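Local structure of cytochrome c-554 (Nitrosomonas europaea, 1FT5) at residues A[52-55]-A[59-62]; A[63-68]-A[72-77]; A[125-128]-A[132-135]. The protein carries electrons in ammonia oxidation as a periplasmic four-heme cytochrome, accepting them directly from hydroxylamine oxidoreductase. One frame throughout, in Å; residues are numbered along the deposited sequence.

Contact 1 (A[52-55]-A[59-62]); sequences KDYT and DCVG. With HEM (protoporphyrin IX containing Fe), chain F.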
loop_
_atom_site.group_PDB
_atom_site.type_symbol
_atom_site.label_atom_id
_atom_site.label_comp_id
_atom_site.label_asym_id
_atom_site.label_seq_id
_atom_site.Cartn_x
_atom_site.Cartn_y
_atom_site.Cartn_z
ATOM N N LYS A 52 9.090 20.114 14.082
ATOM C CA LYS A 52 7.889 20.595 13.420
ATOM C C LYS A 52 6.785 19.524 13.314
ATOM O O LYS A 52 7.081 18.343 13.097
ATOM C CB LYS A 52 8.252 21.099 11.988
ATOM C CG LYS A 52 7.049 21.488 11.119
ATOM C CD LYS A 52 7.512 22.332 9.920
ATOM C CE LYS A 52 6.404 22.521 8.876
ATOM N NZ LYS A 52 6.982 23.341 7.741
ATOM N N ASP A 53 5.537 19.973 13.382
ATOM C CA ASP A 53 4.426 19.052 13.190
ATOM C C ASP A 53 4.096 19.065 11.691
ATOM O O ASP A 53 3.543 20.040 11.180
ATOM C CB ASP A 53 3.221 19.531 13.982
ATOM C CG ASP A 53 1.992 18.654 13.789
ATOM O OD1 ASP A 53 2.056 17.626 13.078
ATOM O OD2 ASP A 53 0.941 19.031 14.344
ATOM N N TYR A 54 4.443 17.962 10.978
ATOM C CA TYR A 54 4.180 17.858 9.513
ATOM C C TYR A 54 2.907 17.030 9.257
ATOM O O TYR A 54 2.630 16.753 8.084
ATOM C CB TYR A 54 5.353 17.130 8.811
ATOM C CG TYR A 54 6.634 17.991 8.736
ATOM C CD1 TYR A 54 7.678 17.761 9.628
ATOM C CD2 TYR A 54 6.796 18.961 7.734
ATOM C CE1 TYR A 54 8.910 18.466 9.537
ATOM C CE2 TYR A 54 8.005 19.639 7.641
ATOM C CZ TYR A 54 9.028 19.377 8.517
ATOM O OH TYR A 54 10.225 20.044 8.362
ATOM N N THR A 55 2.116 16.734 10.294
ATOM C CA THR A 55 0.960 15.853 10.062
ATOM C C THR A 55 -0.183 16.458 9.269
ATOM O O THR A 55 -1.068 15.740 8.834
ATOM C CB THR A 55 0.353 15.298 11.396
ATOM O OG1 THR A 55 -0.136 16.414 12.123
ATOM C CG2 THR A 55 1.335 14.569 12.239
ATOM N N ASP A 59 2.710 19.192 1.796
ATOM C CA ASP A 59 3.974 18.823 1.131
ATOM C C ASP A 59 4.469 17.468 1.685
ATOM O O ASP A 59 5.502 16.973 1.214
ATOM C CB ASP A 59 5.121 19.818 1.441
ATOM C CG ASP A 59 4.868 21.195 0.892
ATOM O OD1 ASP A 59 4.110 21.276 -0.065
ATOM O OD2 ASP A 59 5.470 22.164 1.430
ATOM N N CYS A 60 3.716 16.832 2.638
ATOM C CA CYS A 60 4.218 15.576 3.245
ATOM C C CYS A 60 3.200 14.463 3.327
ATOM O O CYS A 60 3.522 13.284 3.028
ATOM C CB CYS A 60 4.682 15.767 4.688
ATOM S SG CYS A 60 5.801 17.177 4.943
ATOM N N VAL A 61 1.973 14.824 3.633
ATOM C CA VAL A 61 1.027 13.728 3.898
ATOM C C VAL A 61 0.701 12.800 2.758
ATOM O O VAL A 61 0.390 11.624 2.999
ATOM C CB VAL A 61 -0.336 14.231 4.479
ATOM C CG1 VAL A 61 -0.171 15.030 5.797
ATOM C CG2 VAL A 61 -1.029 15.031 3.458
ATOM N N GLY A 62 0.824 13.254 1.518
ATOM C CA GLY A 62 0.379 12.456 0.401
ATOM C C GLY A 62 1.074 11.125 0.255
ATOM O O GLY A 62 0.532 10.221 -0.392
HETATM C CHA HEM F . 10.154 8.333 4.681
HETATM C CHB HEM F . 9.109 12.632 6.650
HETATM C CHC HEM F . 7.185 14.082 2.381
HETATM C CHD HEM F . 7.904 9.576 0.600
HETATM C C1A HEM F . 10.015 9.381 5.630
HETATM C C2A HEM F . 10.611 9.384 6.917
HETATM C C3A HEM F . 10.293 10.605 7.497
HETATM C C4A HEM F . 9.516 11.298 6.493
HETATM C CMA HEM F . 10.712 11.174 8.867
HETATM C CAA HEM F . 11.442 8.271 7.483
HETATM C CBA HEM F . 12.895 8.333 7.017
HETATM C CGA HEM F . 13.774 7.321 7.742
HETATM O O1A HEM F . 13.299 6.641 8.680
HETATM O O2A HEM F . 14.940 7.175 7.331
HETATM C C1B HEM F . 8.489 13.399 5.641
HETATM C C2B HEM F . 8.202 14.816 5.741
HETATM C C3B HEM F . 7.735 15.218 4.548
HETATM C C4B HEM F . 7.671 14.061 3.691
HETATM C CMB HEM F . 8.333 15.665 6.982
HETATM C CAB HEM F . 7.291 16.621 4.106
HETATM C CBB HEM F . 8.398 17.682 4.311
HETATM C C1C HEM F . 7.151 12.935 1.537
HETATM C C2C HEM F . 6.609 12.937 0.196
HETATM C C3C HEM F . 6.773 11.651 -0.299
HETATM C C4C HEM F . 7.444 10.916 0.755
HETATM C CMC HEM F . 5.939 14.105 -0.514
HETATM C CAC HEM F . 6.323 11.049 -1.598
HETATM C CBC HEM F . 6.434 11.864 -2.888
HETATM C C1D HEM F . 8.605 8.857 1.561
HETATM C C2D HEM F . 9.163 7.572 1.326
HETATM C C3D HEM F . 9.833 7.223 2.478
HETATM C C4D HEM F . 9.643 8.307 3.404
HETATM C CMD HEM F . 9.033 6.786 0.017
HETATM C CAD HEM F . 10.620 5.944 2.691
HETATM C CBD HEM F . 12.131 6.060 2.413
HETATM C CGD HEM F . 12.836 4.734 2.615
HETATM O O1D HEM F . 13.016 4.344 3.769
HETATM O O2D HEM F . 13.210 4.129 1.648
HETATM N NA HEM F . 9.278 10.547 5.366
HETATM N NB HEM F . 8.168 12.923 4.373
HETATM N NC HEM F . 7.598 11.669 1.901
HETATM N ND HEM F . 8.864 9.309 2.811
HETATM FE FE HEM F . 8.205 11.011 3.699
#
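The first cysteine of the C60-V-G-C63-H64 heme-binding motif meets Y54 where both reach pyrrole B of heme 2. C60 SG is bonded covalently to heme CAB and lies 3.5 Å from Y54 CD2. Measured to the ring centroid the sulfur is 4.5 Å away and 54° off the normal, an oblique sulfur-aromatic contact. With its CG anti to the carbonyl carbon (chi1 -72°), Y54 lays one face against the heme methyl CMB, which approaches to 3.4 Å from CG and sits toward the rim of the ring. K52 CG covers the centre of the opposite face, so the ring is sandwiched between a lysine chain and a porphyrin substituent, while its hydroxyl is hydrogen-bonded to D49 N. With an alanine here the thioether and the CMB methyl would probably lose their cover, and D49 N the hydroxyl it is bonded to. One residue on from C60, V61 CG1 packs 3.2 Å from T55 O. T55 itself is held by an Asx turn, D53 OD1 accepting from T55 N at 2.9 Å, from above the carboxylate plane, and from T55 OG1 through its syn lone pair. C60 SG is the first of the two thioether sulfurs of a CXXCH heme site, the mark of c-type cytochromes.

Contact 2 (A[63-68]-A[72-77]); sequences CHVDGF and GGYTIE. With HEM (protoporphyrin IX containing Fe), chain F; PO4 (phosphate ion), chain B.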
loop_
_atom_site.group_PDB
_atom_site.type_symbol
_atom_site.label_atom_id
_atom_site.label_comp_id
_atom_site.label_asym_id
_atom_site.label_seq_id
_atom_site.Cartn_x
_atom_site.Cartn_y
_atom_site.Cartn_z
ATOM N N CYS A 63 2.285 11.027 0.798
ATOM C CA CYS A 63 2.957 9.734 0.667
ATOM C C CYS A 63 2.931 8.949 1.967
ATOM O O CYS A 63 3.564 7.898 2.075
ATOM C CB CYS A 63 4.417 9.954 0.241
ATOM S SG CYS A 63 4.484 10.689 -1.404
ATOM N N HIS A 64 2.211 9.447 2.954
ATOM C CA HIS A 64 2.135 8.828 4.267
ATOM C C HIS A 64 0.711 8.395 4.674
ATOM O O HIS A 64 0.474 8.085 5.836
ATOM C CB HIS A 64 2.693 9.797 5.312
ATOM C CG HIS A 64 4.199 9.976 5.210
ATOM N ND1 HIS A 64 5.093 9.470 6.129
ATOM C CD2 HIS A 64 4.969 10.584 4.254
ATOM C CE1 HIS A 64 6.353 9.775 5.731
ATOM N NE2 HIS A 64 6.318 10.426 4.592
ATOM N N VAL A 65 -0.177 8.448 3.685
ATOM C CA VAL A 65 -1.624 8.087 3.854
ATOM C C VAL A 65 -2.121 7.412 2.586
ATOM O O VAL A 65 -1.468 7.396 1.544
ATOM C CB VAL A 65 -2.477 9.384 4.061
ATOM C CG1 VAL A 65 -1.982 10.165 5.282
ATOM C CG2 VAL A 65 -2.479 10.267 2.762
ATOM N N ASP A 66 -3.351 6.900 2.654
ATOM C CA ASP A 66 -3.975 6.332 1.456
ATOM C C ASP A 66 -4.796 7.328 0.595
ATOM O O ASP A 66 -5.647 8.044 1.148
ATOM C CB ASP A 66 -5.048 5.288 1.893
ATOM C CG ASP A 66 -4.479 4.009 2.421
ATOM O OD1 ASP A 66 -5.175 3.396 3.286
ATOM O OD2 ASP A 66 -3.390 3.600 1.987
ATOM N N GLY A 67 -4.543 7.341 -0.723
ATOM C CA GLY A 67 -5.389 8.058 -1.650
ATOM C C GLY A 67 -5.418 9.579 -1.530
ATOM O O GLY A 67 -6.434 10.219 -1.833
ATOM N N PHE A 68 -4.315 10.174 -1.156
ATOM C CA PHE A 68 -4.369 11.648 -1.026
ATOM C C PHE A 68 -4.621 12.271 -2.410
ATOM O O PHE A 68 -4.002 11.866 -3.406
ATOM C CB PHE A 68 -3.014 12.154 -0.505
ATOM C CG PHE A 68 -3.011 13.615 -0.160
ATOM C CD1 PHE A 68 -3.850 14.137 0.792
ATOM C CD2 PHE A 68 -2.111 14.481 -0.810
ATOM C CE1 PHE A 68 -3.831 15.479 1.139
ATOM C CE2 PHE A 68 -2.083 15.850 -0.455
ATOM C CZ PHE A 68 -2.910 16.343 0.495
ATOM N N GLY A 72 -12.340 9.571 -2.600
ATOM C CA GLY A 72 -12.540 8.753 -1.391
ATOM C C GLY A 72 -11.341 8.682 -0.492
ATOM O O GLY A 72 -11.411 8.110 0.607
ATOM N N GLY A 73 -10.236 9.297 -0.939
ATOM C CA GLY A 73 -9.014 9.227 -0.147
ATOM C C GLY A 73 -8.863 10.199 1.000
ATOM O O GLY A 73 -9.757 10.992 1.331
ATOM N N TYR A 74 -7.730 10.090 1.701
ATOM C CA TYR A 74 -7.414 10.923 2.815
ATOM C C TYR A 74 -7.450 12.420 2.501
ATOM O O TYR A 74 -6.971 12.855 1.407
ATOM C CB TYR A 74 -5.952 10.614 3.242
ATOM C CG TYR A 74 -5.537 11.232 4.540
ATOM C CD1 TYR A 74 -5.623 10.495 5.714
ATOM C CD2 TYR A 74 -4.986 12.529 4.583
ATOM C CE1 TYR A 74 -5.170 10.992 6.898
ATOM C CE2 TYR A 74 -4.535 13.077 5.701
ATOM C CZ TYR A 74 -4.603 12.320 6.898
ATOM O OH TYR A 74 -4.126 12.838 8.091
ATOM N N THR A 75 -8.056 13.181 3.413
ATOM C CA THR A 75 -7.996 14.642 3.325
ATOM C C THR A 75 -7.563 15.193 4.659
ATOM O O THR A 75 -7.846 14.651 5.757
ATOM C CB THR A 75 -9.334 15.338 2.930
ATOM O OG1 THR A 75 -10.296 15.178 3.958
ATOM C CG2 THR A 75 -9.855 14.768 1.581
ATOM N N ILE A 76 -6.801 16.274 4.606
ATOM C CA ILE A 76 -6.347 16.921 5.785
ATOM C C ILE A 76 -7.560 17.518 6.549
ATOM O O ILE A 76 -7.589 17.506 7.787
ATOM C CB ILE A 76 -5.293 18.001 5.425
ATOM C CG1 ILE A 76 -3.989 17.272 5.006
ATOM C CG2 ILE A 76 -4.985 18.880 6.650
ATOM C CD1 ILE A 76 -3.087 18.183 4.123
ATOM N N GLU A 77 -8.566 17.969 5.809
ATOM C CA GLU A 77 -9.702 18.523 6.500
ATOM C C GLU A 77 -10.502 17.511 7.274
ATOM O O GLU A 77 -11.084 17.856 8.322
ATOM C CB GLU A 77 -10.601 19.203 5.491
ATOM C CG GLU A 77 -10.294 20.675 5.345
ATOM C CD GLU A 77 -11.560 21.434 4.928
ATOM O OE1 GLU A 77 -12.451 20.792 4.322
ATOM O OE2 GLU A 77 -11.678 22.644 5.207
HETATM C CHA HEM F . 10.154 8.333 4.681
HETATM C CHB HEM F . 9.109 12.632 6.650
HETATM C CHC HEM F . 7.185 14.082 2.381
HETATM C CHD HEM F . 7.904 9.576 0.600
HETATM C C1A HEM F . 10.015 9.381 5.630
HETATM C C2A HEM F . 10.611 9.384 6.917
HETATM C C3A HEM F . 10.293 10.605 7.497
HETATM C C4A HEM F . 9.516 11.298 6.493
HETATM C CMA HEM F . 10.712 11.174 8.867
HETATM C CAA HEM F . 11.442 8.271 7.483
HETATM C CBA HEM F . 12.895 8.333 7.017
HETATM C CGA HEM F . 13.774 7.321 7.742
HETATM O O1A HEM F . 13.299 6.641 8.680
HETATM O O2A HEM F . 14.940 7.175 7.331
HETATM C C1B HEM F . 8.489 13.399 5.641
HETATM C C2B HEM F . 8.202 14.816 5.741
HETATM C C3B HEM F . 7.735 15.218 4.548
HETATM C C4B HEM F . 7.671 14.061 3.691
HETATM C CMB HEM F . 8.333 15.665 6.982
HETATM C CAB HEM F . 7.291 16.621 4.106
HETATM C CBB HEM F . 8.398 17.682 4.311
HETATM C C1C HEM F . 7.151 12.935 1.537
HETATM C C2C HEM F . 6.609 12.937 0.196
HETATM C C3C HEM F . 6.773 11.651 -0.299
HETATM C C4C HEM F . 7.444 10.916 0.755
HETATM C CMC HEM F . 5.939 14.105 -0.514
HETATM C CAC HEM F . 6.323 11.049 -1.598
HETATM C CBC HEM F . 6.434 11.864 -2.888
HETATM C C1D HEM F . 8.605 8.857 1.561
HETATM C C2D HEM F . 9.163 7.572 1.326
HETATM C C3D HEM F . 9.833 7.223 2.478
HETATM C C4D HEM F . 9.643 8.307 3.404
HETATM C CMD HEM F . 9.033 6.786 0.017
HETATM C CAD HEM F . 10.620 5.944 2.691
HETATM C CBD HEM F . 12.131 6.060 2.413
HETATM C CGD HEM F . 12.836 4.734 2.615
HETATM O O1D HEM F . 13.016 4.344 3.769
HETATM O O2D HEM F . 13.210 4.129 1.648
HETATM N NA HEM F . 9.278 10.547 5.366
HETATM N NB HEM F . 8.168 12.923 4.373
HETATM N NC HEM F . 7.598 11.669 1.901
HETATM N ND HEM F . 8.864 9.309 2.811
HETATM FE FE HEM F . 8.205 11.011 3.699
HETATM P P PO4 B . -7.364 18.641 1.845
HETATM O O1 PO4 B . -6.413 19.886 1.689
HETATM O O2 PO4 B . -8.286 18.527 0.598
HETATM O O3 PO4 B . -6.467 17.383 1.904
HETATM O O4 PO4 B . -8.262 18.897 3.057
#
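V65 and Y74 join the chain just past the CXXCH motif of heme 2 to the far arm of the same loop. C63 SG closes the second thioether to heme CAC, and H64 NE2 binds the iron at 2.2 Å, its ring edge toward the porphyrin and its rotation fixed by a hydrogen bond from ND1 to A30 O. One residue on, V65 has CG1 anti to its carbonyl carbon (chi1 -58°), which sets that methyl 3.5 Å above the centre of the Y74 ring, 6° off the normal, in a CH-pi contact. CG2, the other branch, reaches back to Y74 CB. The valine crosses the tyrosine at about a right angle. Y74 can offer this face because its CG swings anti to the backbone N (chi1 -170°), and M31 from an earlier loop, with P79 and T84 further along its own, adds to the packing round it. F68 comes to the edge of the tyrosine ring, near its plane, and its CZ reaches I76 CD1 at 4.1 Å.

Between the arms the backbones close in on two glycines. Y74 N donates almost straight to D66 O at 3.0 Å, and G73 CA makes a CA-H...O contact to G67 O. Any CB on G73 would collide with that carbonyl, and the positive phi of G67 suits glycine as well. The carboxylate of D66 leads away: OD2 accepts from G87 N and is hydrogen-bonded to S90 OG, tying the turn to the CXXCH segment of heme 3. At the outer end a phosphate ion, probably from the crystallisation liquor, takes a hydrogen bond from E77 N, and its O3 is bound by I76 N at 2.9 Å with F68 CE1 close by.

Contact 3 (A[125-128]-A[132-135]); sequences GQDF and ERCS. With HEM (protoporphyrin IX containing Fe), chain H.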
loop_
_atom_site.group_PDB
_atom_site.type_symbol
_atom_site.label_atom_id
_atom_site.label_comp_id
_atom_site.label_asym_id
_atom_site.label_seq_id
_atom_site.Cartn_x
_atom_site.Cartn_y
_atom_site.Cartn_z
ATOM N N GLY A 125 -10.620 -1.937 -10.624
ATOM C CA GLY A 125 -9.574 -1.146 -10.021
ATOM C C GLY A 125 -8.472 -1.856 -9.237
ATOM O O GLY A 125 -7.543 -1.199 -8.744
ATOM N N GLN A 126 -8.550 -3.172 -9.103
ATOM C CA GLN A 126 -7.503 -3.804 -8.277
ATOM C C GLN A 126 -6.197 -3.831 -9.059
ATOM O O GLN A 126 -6.155 -4.040 -10.262
ATOM C CB GLN A 126 -7.940 -5.236 -7.845
ATOM C CG GLN A 126 -6.923 -5.855 -6.857
ATOM C CD GLN A 126 -7.459 -7.046 -6.109
ATOM O OE1 GLN A 126 -8.696 -7.303 -6.177
ATOM N NE2 GLN A 126 -6.631 -7.744 -5.397
ATOM N N ASP A 127 -5.087 -3.638 -8.311
ATOM C CA ASP A 127 -3.754 -3.604 -8.901
ATOM C C ASP A 127 -3.056 -4.939 -8.655
ATOM O O ASP A 127 -3.046 -5.388 -7.511
ATOM C CB ASP A 127 -2.952 -2.509 -8.175
ATOM C CG ASP A 127 -1.748 -2.075 -8.936
ATOM O OD1 ASP A 127 -1.096 -2.839 -9.665
ATOM O OD2 ASP A 127 -1.405 -0.898 -8.799
ATOM N N PHE A 128 -2.575 -5.547 -9.744
ATOM C CA PHE A 128 -1.803 -6.777 -9.648
ATOM C C PHE A 128 -0.394 -6.592 -10.138
ATOM O O PHE A 128 0.287 -7.583 -10.383
ATOM C CB PHE A 128 -2.487 -7.871 -10.484
ATOM C CG PHE A 128 -3.867 -8.173 -9.993
ATOM C CD1 PHE A 128 -4.043 -9.071 -8.947
ATOM C CD2 PHE A 128 -4.996 -7.544 -10.551
ATOM C CE1 PHE A 128 -5.309 -9.358 -8.442
ATOM C CE2 PHE A 128 -6.299 -7.828 -10.051
ATOM C CZ PHE A 128 -6.460 -8.739 -8.989
ATOM N N GLU A 132 4.036 0.988 -10.471
ATOM C CA GLU A 132 3.731 2.422 -10.595
ATOM C C GLU A 132 3.329 2.998 -9.250
ATOM O O GLU A 132 3.771 4.095 -8.887
ATOM C CB GLU A 132 2.596 2.640 -11.619
ATOM C CG GLU A 132 2.580 4.014 -12.279
ATOM C CD GLU A 132 3.883 4.380 -13.061
ATOM O OE1 GLU A 132 4.640 3.477 -13.539
ATOM O OE2 GLU A 132 4.136 5.595 -13.191
ATOM N N ARG A 133 2.473 2.294 -8.493
ATOM C CA ARG A 133 2.090 2.809 -7.192
ATOM C C ARG A 133 3.259 2.979 -6.234
ATOM O O ARG A 133 3.364 4.011 -5.554
ATOM C CB ARG A 133 0.983 1.938 -6.511
ATOM C CG ARG A 133 -0.363 2.179 -7.146
ATOM C CD ARG A 133 -1.492 1.313 -6.455
ATOM N NE ARG A 133 -2.622 1.312 -7.353
ATOM C CZ ARG A 133 -3.486 2.309 -7.400
ATOM N NH1 ARG A 133 -3.279 3.332 -6.557
ATOM N NH2 ARG A 133 -4.466 2.317 -8.315
ATOM N N CYS A 134 4.158 1.995 -6.170
ATOM C CA CYS A 134 5.269 2.133 -5.240
ATOM C C CYS A 134 6.141 3.307 -5.664
ATOM O O CYS A 134 6.592 4.085 -4.813
ATOM C CB CYS A 134 6.240 0.951 -5.179
ATOM S SG CYS A 134 5.522 -0.748 -5.151
ATOM N N SER A 135 6.279 3.425 -6.987
ATOM C CA SER A 135 7.150 4.465 -7.570
ATOM C C SER A 135 6.641 5.847 -7.322
ATOM O O SER A 135 7.466 6.777 -7.131
ATOM C CB SER A 135 7.261 4.256 -9.067
ATOM O OG SER A 135 7.881 2.985 -9.330
HETATM C CHA HEM H . 8.737 2.624 3.480
HETATM C CHB HEM H . 8.705 -0.603 -0.140
HETATM C CHC HEM H . 4.559 1.424 -1.722
HETATM C CHD HEM H . 5.430 5.235 1.196
HETATM C C1A HEM H . 9.024 1.526 2.681
HETATM C C2A HEM H . 10.118 0.615 2.918
HETATM C C3A HEM H . 10.136 -0.245 1.869
HETATM C C4A HEM H . 9.033 0.096 1.019
HETATM C CMA HEM H . 11.157 -1.392 1.595
HETATM C CAA HEM H . 11.064 0.638 4.034
HETATM C CBA HEM H . 10.565 -0.163 5.196
HETATM C CGA HEM H . 11.444 -0.158 6.437
HETATM O O1A HEM H . 12.502 0.551 6.467
HETATM O O2A HEM H . 11.070 -0.844 7.383
HETATM C C1B HEM H . 7.573 -0.303 -0.930
HETATM C C2B HEM H . 7.118 -1.087 -2.038
HETATM C C3B HEM H . 5.869 -0.583 -2.418
HETATM C C4B HEM H . 5.624 0.562 -1.539
HETATM C CMB HEM H . 7.904 -2.269 -2.676
HETATM C CAB HEM H . 4.946 -1.037 -3.522
HETATM C CBB HEM H . 4.658 -2.531 -3.487
HETATM C C1C HEM H . 4.481 2.646 -1.068
HETATM C C2C HEM H . 3.478 3.592 -1.432
HETATM C C3C HEM H . 3.771 4.722 -0.685
HETATM C C4C HEM H . 4.892 4.389 0.174
HETATM C CMC HEM H . 2.390 3.378 -2.471
HETATM C CAC HEM H . 3.095 6.131 -0.706
HETATM C CBC HEM H . 1.542 6.151 -0.490
HETATM C C1D HEM H . 6.422 4.814 2.107
HETATM C C2D HEM H . 6.810 5.548 3.238
HETATM C C3D HEM H . 7.670 4.795 3.932
HETATM C C4D HEM H . 7.824 3.596 3.168
HETATM C CMD HEM H . 6.317 6.967 3.606
HETATM C CAD HEM H . 8.247 5.194 5.282
HETATM C CBD HEM H . 7.306 5.127 6.489
HETATM C CGD HEM H . 7.904 5.746 7.676
HETATM O O1D HEM H . 8.862 5.212 8.215
HETATM O O2D HEM H . 7.402 6.793 8.060
HETATM N NA HEM H . 8.379 1.193 1.521
HETATM N NB HEM H . 6.682 0.743 -0.594
HETATM N NC HEM H . 5.341 3.113 -0.082
HETATM N ND HEM H . 7.058 3.619 2.052
HETATM FE FE HEM H . 6.862 2.146 0.737
HETATM O O HOH W 1 -5.182 -0.203 -9.801
HETATM O O HOH W 2 0.899 0.070 -9.857
#
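R133 NE donates to D127 OD2 at 2.9 Å in a salt bridge that is distinctly bent, with 132° at the hydrogen. The carboxylate lies at the guanidinium edge, near its plane, yet the two flat groups are turned 73° apart, and OD2 uses its anti lone pair. One nitrogen thus makes the bridge, and the two chains run side by side, pointing opposite ways. R133 gets there with an extended chain from CG to NE. Water 2 adds a second link, donating to D127 OD2 at 2.7 Å and accepting from R133 N. Water 1 lies in the guanidinium plane, accepts from NH2 at 3.0 Å and donates to G125 O. R133 sits on helix 131-138 directly before C134, the first cysteine of the heme 4 CXXCH motif, whose SG is bonded to heme CAB; R133 O also packs 3.3 Å from heme CMC. Behind D127, its OD1 accepts from H129 N and F130 N, which orients the carboxylate, and its backbone is hydrogen-bonded to H92, an axial ligand of heme 3. G125, with positive phi, is the C-prime residue of a Schellman motif ending helix 118-123, G125 N bonding A122 O and Q126 N L121 O.

In the fold
Contacts 1 and 2 follow one another in the long loop between helices 40-45 and 88-92, and share heme 2. Contact 1 is buried and contact 2 partly so; they meet directly, V61 CG2 packing against F68 CE1 and I76 CD1. Both are chiefly apolar, with aromatic faces and methyl groups, though contact 2 adds a backbone hydrogen bond. Contact 3 lies at the surface, about 23 Å from contact 1 and 16 Å from contact 2, centre to centre, and touches neither. It joins a loop to a helix at heme 4, by charge and bridging water. In all three, one segment holds a cysteine bonded to heme.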